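Local coordinates for oxidoreductase (Thermotoga maritima, PDB 1ZH8), which probably catalyses the NADP-dependent interconversion of an alcohol and the corresponding carbonyl compound, its physiological substrate not being established, at residues Leu90-Asn95 against Thr183-Lys188; Lys190-Phe195 against Phe322-Val327. All blocks are in the same frame, centred on the assembly; numbering follows the deposited sequence.

Contact 1: residues Leu90-Asn95 against Thr183-Lys188. With NAP (NADP nicotinamide-adenine-dinucleotide phosphate), chain D.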
loop_
_atom_site.group_PDB
_atom_site.type_symbol
_atom_site.label_atom_id
_atom_site.label_comp_id
_atom_site.label_asym_id
_atom_site.label_seq_id
_atom_site.Cartn_x
_atom_site.Cartn_y
_atom_site.Cartn_z
ATOM N N LEU A 90 10.756 23.574 20.254
ATOM C CA LEU A 90 10.774 22.916 21.551
ATOM C C LEU A 90 10.291 21.489 21.446
ATOM O O LEU A 90 9.737 21.090 20.399
ATOM C CB LEU A 90 9.834 23.653 22.491
ATOM C CG LEU A 90 10.245 25.095 22.743
ATOM C CD1 LEU A 90 9.076 25.866 23.287
ATOM C CD2 LEU A 90 11.392 25.122 23.695
ATOM N N PRO A 91 10.484 20.712 22.534
ATOM C CA PRO A 91 9.768 19.458 22.672
ATOM C C PRO A 91 8.276 19.743 22.511
ATOM O O PRO A 91 7.739 20.671 23.129
ATOM C CB PRO A 91 10.078 19.031 24.119
ATOM C CG PRO A 91 11.399 19.645 24.415
ATOM C CD PRO A 91 11.391 20.964 23.670
ATOM N N VAL A 92 7.615 18.950 21.688
ATOM C CA VAL A 92 6.232 19.195 21.331
ATOM C C VAL A 92 5.279 19.328 22.560
ATOM O O VAL A 92 4.283 20.074 22.499
ATOM C CB VAL A 92 5.774 18.160 20.267
ATOM C CG1 VAL A 92 5.935 16.743 20.788
ATOM C CG2 VAL A 92 4.362 18.388 19.832
ATOM N N GLU A 93 5.612 18.676 23.677
ATOM C CA GLU A 93 4.821 18.808 24.922
ATOM C C GLU A 93 4.668 20.264 25.385
ATOM O O GLU A 93 3.737 20.582 26.141
ATOM C CB GLU A 93 5.402 17.950 26.071
ATOM C CG GLU A 93 6.727 18.457 26.619
ATOM C CD GLU A 93 7.480 17.429 27.453
ATOM O OE1 GLU A 93 7.175 17.293 28.666
ATOM O OE2 GLU A 93 8.398 16.772 26.910
ATOM N N LEU A 94 5.572 21.135 24.916
ATOM C CA LEU A 94 5.595 22.532 25.339
ATOM C C LEU A 94 4.823 23.495 24.447
ATOM O O LEU A 94 4.540 24.606 24.886
ATOM C CB LEU A 94 7.038 23.037 25.521
ATOM C CG LEU A 94 7.933 22.283 26.510
ATOM C CD1 LEU A 94 9.342 22.863 26.473
ATOM C CD2 LEU A 94 7.358 22.244 27.963
ATOM N N ASN A 95 4.489 23.095 23.218
ATOM C CA ASN A 95 3.771 23.988 22.295
ATOM C C ASN A 95 2.584 24.680 22.946
ATOM O O ASN A 95 2.591 25.919 23.076
ATOM C CB ASN A 95 3.332 23.271 21.009
ATOM C CG ASN A 95 4.518 22.739 20.197
ATOM O OD1 ASN A 95 5.682 22.936 20.568
ATOM N ND2 ASN A 95 4.225 22.061 19.085
ATOM N N THR A 183 17.755 12.767 21.238
ATOM C CA THR A 183 17.076 13.786 22.014
ATOM C C THR A 183 16.064 13.162 22.987
ATOM O O THR A 183 15.316 12.227 22.629
ATOM C CB THR A 183 16.358 14.788 21.107
ATOM O OG1 THR A 183 15.478 14.074 20.228
ATOM C CG2 THR A 183 17.368 15.584 20.301
ATOM N N ASP A 184 16.048 13.702 24.204
ATOM C CA ASP A 184 15.280 13.134 25.327
ATOM C C ASP A 184 13.769 12.972 25.055
ATOM O O ASP A 184 13.177 11.916 25.351
ATOM C CB ASP A 184 15.555 13.914 26.634
ATOM C CG ASP A 184 15.218 15.429 26.538
ATOM O OD1 ASP A 184 14.584 15.901 25.568
ATOM O OD2 ASP A 184 15.583 16.164 27.477
ATOM N N TRP A 185 13.166 13.994 24.455
ATOM C CA TRP A 185 11.725 14.003 24.211
ATOM C C TRP A 185 11.297 13.107 23.027
ATOM O O TRP A 185 10.101 12.807 22.881
ATOM C CB TRP A 185 11.216 15.437 24.033
ATOM C CG TRP A 185 11.778 16.131 22.801
ATOM C CD1 TRP A 185 12.980 16.812 22.700
ATOM C CD2 TRP A 185 11.170 16.204 21.503
ATOM N NE1 TRP A 185 13.136 17.300 21.419
ATOM C CE2 TRP A 185 12.041 16.951 20.671
ATOM C CE3 TRP A 185 9.964 15.726 20.970
ATOM C CZ2 TRP A 185 11.749 17.220 19.331
ATOM C CZ3 TRP A 185 9.675 15.982 19.640
ATOM C CH2 TRP A 185 10.569 16.717 18.827
ATOM N N ARG A 186 12.256 12.689 22.194
ATOM C CA ARG A 186 12.007 11.647 21.176
ATOM C C ARG A 186 12.272 10.210 21.684
ATOM O O ARG A 186 11.649 9.267 21.226
ATOM C CB ARG A 186 12.796 11.917 19.883
ATOM C CG ARG A 186 12.330 13.170 19.085
ATOM C CD ARG A 186 13.092 13.291 17.751
ATOM N NE ARG A 186 12.731 14.476 16.964
ATOM C CZ ARG A 186 13.387 15.641 16.970
ATOM N NH1 ARG A 186 14.477 15.827 17.726
ATOM N NH2 ARG A 186 12.952 16.630 16.201
ATOM N N LYS A 187 13.184 10.053 22.634
ATOM C CA LYS A 187 13.515 8.730 23.186
ATOM C C LYS A 187 12.374 8.197 24.048
ATOM O O LYS A 187 12.111 6.983 24.087
ATOM C CB LYS A 187 14.790 8.788 24.049
ATOM C CG LYS A 187 16.094 9.023 23.293
ATOM C CD LYS A 187 17.279 9.167 24.269
ATOM C CE LYS A 187 17.550 7.850 24.996
ATOM N NZ LYS A 187 18.611 7.963 26.018
ATOM N N LYS A 188 11.738 9.125 24.765
ATOM C CA LYS A 188 10.603 8.824 25.620
ATOM C C LYS A 188 9.485 9.724 25.150
ATOM O O LYS A 188 9.226 10.742 25.786
ATOM C CB LYS A 188 10.917 9.101 27.103
ATOM C CG LYS A 188 12.014 8.234 27.701
ATOM C CD LYS A 188 11.760 7.861 29.176
ATOM C CE LYS A 188 11.744 9.073 30.105
ATOM N NZ LYS A 188 11.421 8.683 31.517
HETATM P PA NAP D . 16.009 19.415 20.223
HETATM O O1A NAP D . 17.352 19.410 19.588
HETATM O O2A NAP D . 15.917 18.557 21.415
HETATM O O5B NAP D . 15.599 20.938 20.513
HETATM C C5B NAP D . 14.772 21.257 21.608
HETATM C C4B NAP D . 15.371 22.460 22.310
HETATM O O4B NAP D . 14.464 22.964 23.282
HETATM C C3B NAP D . 16.651 22.105 23.058
HETATM O O3B NAP D . 17.475 23.226 22.928
HETATM C C2B NAP D . 16.139 21.965 24.481
HETATM O O2B NAP D . 16.981 21.980 25.628
HETATM C C1B NAP D . 15.150 23.110 24.516
HETATM N N9A NAP D . 14.236 22.982 25.648
HETATM C C8A NAP D . 13.764 21.827 26.233
HETATM N N7A NAP D . 12.930 22.177 27.237
HETATM C C5A NAP D . 12.874 23.534 27.299
HETATM C C6A NAP D . 12.195 24.422 28.123
HETATM N N6A NAP D . 11.423 23.981 29.101
HETATM N N1A NAP D . 12.321 25.773 27.929
HETATM C C2A NAP D . 13.137 26.244 26.929
HETATM N N3A NAP D . 13.819 25.374 26.117
HETATM C C4A NAP D . 13.686 24.045 26.299
HETATM O O3 NAP D . 14.936 18.897 19.158
HETATM P PN NAP D . 14.708 19.555 17.709
HETATM O O1N NAP D . 15.377 20.881 17.518
HETATM O O2N NAP D . 14.944 18.406 16.845
HETATM O O5D NAP D . 13.126 19.852 17.656
HETATM C C5D NAP D . 12.511 20.999 18.216
HETATM C C4D NAP D . 11.214 21.281 17.461
HETATM O O4D NAP D . 11.513 21.434 16.079
HETATM C C3D NAP D . 10.242 20.102 17.573
HETATM O O3D NAP D . 8.921 20.558 17.747
HETATM C C2D NAP D . 10.351 19.381 16.251
HETATM O O2D NAP D . 9.150 18.737 15.879
HETATM C C1D NAP D . 10.738 20.516 15.315
HETATM N N1N NAP D . 11.482 20.011 14.164
HETATM C C2N NAP D . 10.978 20.251 12.918
HETATM C C3N NAP D . 11.641 19.783 11.779
HETATM C C7N NAP D . 11.212 20.235 10.405
HETATM O O7N NAP D . 11.915 19.686 9.316
HETATM N N7N NAP D . 10.214 21.123 10.230
HETATM C C4N NAP D . 12.837 19.068 11.931
HETATM C C5N NAP D . 13.355 18.839 13.212
HETATM C C6N NAP D . 12.664 19.317 14.329
HETATM P P2B NAP D . 18.495 22.475 25.865
HETATM O O1X NAP D . 18.555 23.960 26.154
HETATM O O2X NAP D . 19.358 22.197 24.655
HETATM O O3X NAP D . 18.957 21.677 27.066
#
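In the NADP pocket of this GFO/IDH/MocA-type oxidoreductase, Pro91 of the Rossmann fold packs against Trp185, and the bound cofactor runs along the edge of the pair. The proline lies over one face of the indole: its CA sits 3.8 Å from the centroid of the five-membered ring of Trp185, only 13° off the normal, a CH-pi contact, and Pro91 CB reaches Trp185 CG at 3.6 Å. Val92 CG1 meets Trp185 CZ3 at 4.0 Å from beyond the six-membered ring. With CG between the backbone N and the carbonyl carbon (chi1 65°), the Trp185 indole lies against the proline and turns NE1 to the cofactor, donating to phosphate oxygen O2A of NADP at 3.1 Å (149°). Against the opposite face lies Arg186, whose guanidinium is edge-on to the other phosphate: NH2 and NH1 of Arg186 both grip NADP O2N, at 2.7 and 2.8 Å. Thr183 OG1 accepts a further bond from Arg186 NH1, close to the guanidinium plane, and Asp198 pairs with Arg186 NE, so several bonds fix the rotation of the group. On the Rossmann side, Leu90 O accepts the ribose hydroxyl O3D of NADP at 2.8 Å. The contact joins the loop between strand 85-88 and helix 95-104 to the short helix 184-187, with His191 also meeting the Trp185 ring.

Contact 2: residues Lys190-Phe195 against Phe322-Val327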
loop_
_atom_site.group_PDB
_atom_site.type_symbol
_atom_site.label_atom_id
_atom_site.label_comp_id
_atom_site.label_asym_id
_atom_site.label_seq_id
_atom_site.Cartn_x
_atom_site.Cartn_y
_atom_site.Cartn_z
ATOM N N LYS A 190 6.196 11.828 24.220
ATOM C CA LYS A 190 4.873 12.136 24.766
ATOM C C LYS A 190 3.894 12.329 23.616
ATOM O O LYS A 190 2.678 12.279 23.809
ATOM C CB LYS A 190 4.921 13.345 25.704
ATOM C CG LYS A 190 5.676 13.042 27.012
ATOM C CD LYS A 190 5.811 14.242 27.958
ATOM C CE LYS A 190 6.528 13.822 29.238
ATOM N NZ LYS A 190 6.342 14.788 30.352
ATOM N N HIS A 191 4.430 12.508 22.407
ATOM C CA HIS A 191 3.591 12.662 21.232
ATOM C C HIS A 191 3.039 11.331 20.664
ATOM O O HIS A 191 3.701 10.287 20.702
ATOM C CB HIS A 191 4.290 13.507 20.173
ATOM C CG HIS A 191 5.677 13.062 19.836
ATOM N ND1 HIS A 191 6.731 13.164 20.720
ATOM C CD2 HIS A 191 6.196 12.564 18.687
ATOM C CE1 HIS A 191 7.836 12.733 20.137
ATOM N NE2 HIS A 191 7.537 12.358 18.903
ATOM N N VAL A 192 1.814 11.382 20.148
ATOM C CA VAL A 192 1.129 10.182 19.670
ATOM C C VAL A 192 1.974 9.490 18.588
ATOM O O VAL A 192 2.440 10.118 17.625
ATOM C CB VAL A 192 -0.352 10.500 19.203
ATOM C CG1 VAL A 192 -0.388 11.436 18.006
ATOM C CG2 VAL A 192 -1.140 9.231 18.924
ATOM N N GLY A 193 2.231 8.204 18.795
ATOM C CA GLY A 193 2.928 7.416 17.791
ATOM C C GLY A 193 4.417 7.664 17.628
ATOM O O GLY A 193 5.021 7.151 16.681
ATOM N N GLY A 194 5.012 8.441 18.537
ATOM C CA GLY A 194 6.450 8.696 18.504
ATOM C C GLY A 194 6.868 9.289 17.165
ATOM O O GLY A 194 6.358 10.335 16.766
ATOM N N PHE A 195 7.780 8.620 16.462
ATOM C CA PHE A 195 8.280 9.145 15.198
ATOM C C PHE A 195 7.202 9.201 14.147
ATOM O O PHE A 195 7.342 9.936 13.176
ATOM C CB PHE A 195 9.458 8.330 14.673
ATOM C CG PHE A 195 10.762 8.758 15.241
ATOM C CD1 PHE A 195 11.440 9.856 14.710
ATOM C CD2 PHE A 195 11.314 8.082 16.326
ATOM C CE1 PHE A 195 12.658 10.268 15.246
ATOM C CE2 PHE A 195 12.543 8.492 16.881
ATOM C CZ PHE A 195 13.214 9.587 16.339
ATOM N N PHE A 322 -4.758 12.830 10.864
ATOM C CA PHE A 322 -4.453 11.727 9.962
ATOM C C PHE A 322 -3.548 10.696 10.651
ATOM O O PHE A 322 -3.864 9.503 10.674
ATOM C CB PHE A 322 -3.806 12.228 8.651
ATOM C CG PHE A 322 -3.284 11.116 7.770
ATOM C CD1 PHE A 322 -4.115 10.502 6.834
ATOM C CD2 PHE A 322 -1.973 10.670 7.890
ATOM C CE1 PHE A 322 -3.652 9.472 6.016
ATOM C CE2 PHE A 322 -1.493 9.628 7.085
ATOM C CZ PHE A 322 -2.338 9.032 6.144
ATOM N N ILE A 323 -2.437 11.156 11.229
ATOM C CA ILE A 323 -1.508 10.250 11.903
ATOM C C ILE A 323 -2.135 9.631 13.144
ATOM O O ILE A 323 -2.077 8.410 13.328
ATOM C CB ILE A 323 -0.175 10.940 12.258
ATOM C CG1 ILE A 323 0.527 11.427 10.977
ATOM C CG2 ILE A 323 0.736 9.993 13.027
ATOM C CD1 ILE A 323 0.880 10.327 10.044
ATOM N N GLU A 324 -2.768 10.444 13.984
ATOM C CA GLU A 324 -3.405 9.883 15.175
ATOM C C GLU A 324 -4.437 8.784 14.815
ATOM O O GLU A 324 -4.516 7.765 15.486
ATOM C CB GLU A 324 -4.014 10.970 16.049
ATOM C CG GLU A 324 -4.583 10.438 17.370
ATOM C CD GLU A 324 -4.844 11.520 18.407
ATOM O OE1 GLU A 324 -4.196 12.600 18.370
ATOM O OE2 GLU A 324 -5.696 11.275 19.277
ATOM N N ALA A 325 -5.188 8.980 13.736
ATOM C CA ALA A 325 -6.113 7.949 13.249
ATOM C C ALA A 325 -5.405 6.638 12.887
ATOM O O ALA A 325 -5.843 5.573 13.316
ATOM C CB ALA A 325 -6.920 8.460 12.069
ATOM N N CYS A 326 -4.329 6.727 12.103
ATOM C CA CYS A 326 -3.481 5.582 11.778
ATOM C C CYS A 326 -2.941 4.827 12.984
ATOM O O CYS A 326 -2.951 3.605 13.005
ATOM C CB CYS A 326 -2.290 6.043 10.959
ATOM S SG CYS A 326 -2.720 6.571 9.304
ATOM N N VAL A 327 -2.451 5.560 13.976
ATOM C CA VAL A 327 -1.887 4.982 15.194
ATOM C C VAL A 327 -2.926 4.164 15.924
ATOM O O VAL A 327 -2.635 3.058 16.389
ATOM C CB VAL A 327 -1.301 6.072 16.139
ATOM C CG1 VAL A 327 -1.013 5.517 17.534
ATOM C CG2 VAL A 327 -0.029 6.639 15.554
#
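Val192 projects from the His191-Gly194 type II turn onto one side of helix 313-329, and its two methyls divide the contact. From CB the side chain forks: CG1, set between backbone N and carbonyl carbon (chi1 64°), lies alongside the Glu324 chain, 4.1 Å from its CB and 4.0 Å from its OE1. The other branch, CG2, anti to the backbone N, settles between Glu324 and Val327, with CG of Glu324 and CG1 of Val327 each 4.0 Å from Val192 CG2. The glutamate crosses the valine at about a right angle, offering its aliphatic part, while its OE1 accepts a hydrogen bond from the backbone N of Val119. One residue on, the turn comes close with bare backbone: Val327 CG2 packs on Gly193 CA at 3.8 Å. Gly193 has positive phi (73°), as the third position of a type II turn requires, and the turn is closed by Gly194 N bonding to His191 O at 3.1 Å. No hydrogen bond crosses between the segments. The turn leads directly into helix 195-211, with Gly194 at its N-cap position, and that helix packs on Phe322 and Ile323 of helix 313-329, whose Phe322, Ala325 and Cys326 rest on strand 214-222.

Overall arrangement
Contacts 1 and 2 lie in series along the chain, their centres about 14 Å apart, and a single residue separates segments 183-188 and 190-195. They touch directly: Glu93 OE1 of contact 1 forms a salt bridge with Lys190 NZ at 3.1 Å, while His191 of contact 2 packs on contact 1, its ND1 3.7 Å from Val92 CG1. Contact 1 belongs to the NADP pocket itself; in contact 2 the side chain of Val192 is about 12 Å from the cofactor, and Gly193 about 9 Å from the bound sodium ion. The run from 183 to 195 therefore connects the cofactor-binding loop of the Rossmann fold with helix 313-329, beside the larger mixed sheet.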